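Metallo-beta-lactamase FIM-1 (Pseudomonas aeruginosa, PDB 6V3Q) probably hydrolyses beta-lactam antibiotics to substituted beta-amino acids as a zinc-dependent class B enzyme of the metallo-beta-lactamase superfamily. Local coordinates at residues 62-65 / 66-70. Residues are numbered along the deposited sequence; the frame is centred on the assembly and turned at random.
Sequences IIEW and SKDTL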
loop_
_atom_site.group_PDB
_atom_site.type_symbol
_atom_site.label_atom_id
_atom_site.label_comp_id
_atom_site.label_asym_id
_atom_site.label_seq_id
_atom_site.Cartn_x
_atom_site.Cartn_y
_atom_site.Cartn_z
ATOM N N ILE A 62 -16.189 -7.324 11.399
ATOM C CA ILE A 62 -17.345 -6.475 11.128
ATOM C C ILE A 62 -18.598 -7.067 11.757
ATOM O O ILE A 62 -19.406 -6.352 12.363
ATOM C CB ILE A 62 -17.512 -6.276 9.610
ATOM C CG1 ILE A 62 -16.253 -5.647 9.007
ATOM C CG2 ILE A 62 -18.737 -5.423 9.313
ATOM C CD1 ILE A 62 -16.277 -5.566 7.500
ATOM N N ILE A 63 -18.777 -8.384 11.624
ATOM C CA ILE A 63 -19.914 -9.060 12.244
ATOM C C ILE A 63 -19.893 -8.856 13.752
ATOM O O ILE A 63 -20.907 -8.504 14.368
ATOM C CB ILE A 63 -19.906 -10.556 11.882
ATOM C CG1 ILE A 63 -20.165 -10.758 10.389
ATOM C CG2 ILE A 63 -20.914 -11.320 12.732
ATOM C CD1 ILE A 63 -19.922 -12.174 9.926
ATOM N N GLU A 64 -18.729 -9.071 14.369
ATOM C CA GLU A 64 -18.627 -8.963 15.820
ATOM C C GLU A 64 -18.835 -7.526 16.283
ATOM O O GLU A 64 -19.474 -7.286 17.314
ATOM C CB GLU A 64 -17.269 -9.492 16.284
ATOM C CG GLU A 64 -17.326 -10.404 17.502
ATOM C CD GLU A 64 -18.082 -11.701 17.247
ATOM O OE1 GLU A 64 -18.371 -12.418 18.226
ATOM O OE2 GLU A 64 -18.387 -12.015 16.076
ATOM N N TRP A 65 -18.309 -6.557 15.529
ATOM C CA TRP A 65 -18.502 -5.155 15.883
ATOM C C TRP A 65 -19.972 -4.763 15.804
ATOM O O TRP A 65 -20.460 -3.982 16.629
ATOM C CB TRP A 65 -17.660 -4.268 14.966
ATOM C CG TRP A 65 -17.940 -2.804 15.108
ATOM C CD1 TRP A 65 -17.328 -1.929 15.957
ATOM C CD2 TRP A 65 -18.904 -2.040 14.372
ATOM N NE1 TRP A 65 -17.850 -0.669 15.796
ATOM C CE2 TRP A 65 -18.822 -0.711 14.831
ATOM C CE3 TRP A 65 -19.829 -2.352 13.371
ATOM C CZ2 TRP A 65 -19.628 0.305 14.323
ATOM C CZ3 TRP A 65 -20.630 -1.340 12.868
ATOM C CH2 TRP A 65 -20.523 -0.029 13.345
ATOM N N SER A 66 -20.695 -5.293 14.812
ATOM C CA SER A 66 -22.110 -4.965 14.672
ATOM C C SER A 66 -22.933 -5.524 15.825
ATOM O O SER A 66 -23.990 -4.973 16.155
ATOM C CB SER A 66 -22.649 -5.493 13.343
ATOM O OG SER A 66 -22.881 -6.890 13.415
ATOM N N LYS A 67 -22.475 -6.611 16.442
ATOM C CA LYS A 67 -23.186 -7.212 17.563
ATOM C C LYS A 67 -22.763 -6.626 18.905
ATOM O O LYS A 67 -23.616 -6.358 19.755
ATOM C CB LYS A 67 -22.973 -8.730 17.579
ATOM C CG LYS A 67 -23.631 -9.489 16.435
ATOM C CD LYS A 67 -23.901 -10.941 16.823
ATOM C CE LYS A 67 -22.626 -11.708 17.132
ATOM N NZ LYS A 67 -22.084 -12.407 15.939
ATOM N N ASP A 68 -21.462 -6.420 19.112
ATOM C CA ASP A 68 -20.949 -6.021 20.419
ATOM C C ASP A 68 -20.972 -4.513 20.633
ATOM O O ASP A 68 -21.314 -4.053 21.728
ATOM C CB ASP A 68 -19.522 -6.545 20.605
ATOM C CG ASP A 68 -19.456 -8.060 20.619
ATOM O OD1 ASP A 68 -20.484 -8.697 20.930
ATOM O OD2 ASP A 68 -18.378 -8.614 20.316
ATOM N N THR A 69 -20.618 -3.732 19.613
ATOM C CA THR A 69 -20.548 -2.278 19.726
ATOM C C THR A 69 -21.799 -1.588 19.194
ATOM O O THR A 69 -22.388 -0.753 19.887
ATOM C CB THR A 69 -19.311 -1.750 18.985
ATOM O OG1 THR A 69 -18.138 -2.404 19.488
ATOM C CG2 THR A 69 -19.170 -0.246 19.180
ATOM N N LEU A 70 -22.214 -1.919 17.969
ATOM C CA LEU A 70 -23.403 -1.300 17.397
ATOM C C LEU A 70 -24.677 -1.796 18.072
ATOM O O LEU A 70 -25.695 -1.091 18.067
ATOM C CB LEU A 70 -23.454 -1.570 15.892
ATOM C CG LEU A 70 -24.445 -0.755 15.061
ATOM C CD1 LEU A 70 -24.166 0.729 15.231
ATOM C CD2 LEU A 70 -24.386 -1.151 13.591
#
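The last turns of helix 56-68, the crossover helix of the beta-alpha-beta unit between strands 46-50 and 74-78, bring Trp65 against Thr69 and Leu70. A chi1 of 171° puts CG of Trp65 beside its carbonyl carbon, so the indole stands out from the flank of the helix with one face turned to Thr69 and Leu70. Thr69 CB sits over the five-membered ring, 3.9 Å from its centroid, as a CH-pi contact. Leu70 CB makes a second one over the six-membered ring, nearer its outer edge than its centre. Leu70 CD2 adds an apolar contact with Trp65 CZ3 at 3.8 Å. The indole also stacks with Phe12 and meets Trp20 edge-to-face, so the end of the helix packs on the N-terminal strands of the seven-stranded sheet.

The backbone of these three residues closes the turn. Trp65 O accepts from both Thr69 N and Leu70 N, each at 3.0 Å. The bond from Leu70 is the straighter, with an N-H...O angle of 170°. It is an i+5 bond, as in a pi-type turn, beside the i+4 bond from Thr69.

On another side of the helix, Glu64 and Lys67 form a long salt bridge, OE2 to NZ 3.7 Å. The lysine chain curls in its outer half, and NZ also lies beside Ile63 CG2. Asp68 OD2 is 4.3 Å from Glu64 OE1, two like charges close together. Their repulsion may be eased by Lys67 on the glutamate side and by solvent.

Ser66 is buried, and its hydroxyl has two partners. OG accepts from Ile74 N, which ties the helix to the start of strand 74-78. It donates to Ile63 O at 2.7 Å, reaching that oxygen from the same face of the carbonyl plane as Lys67 N.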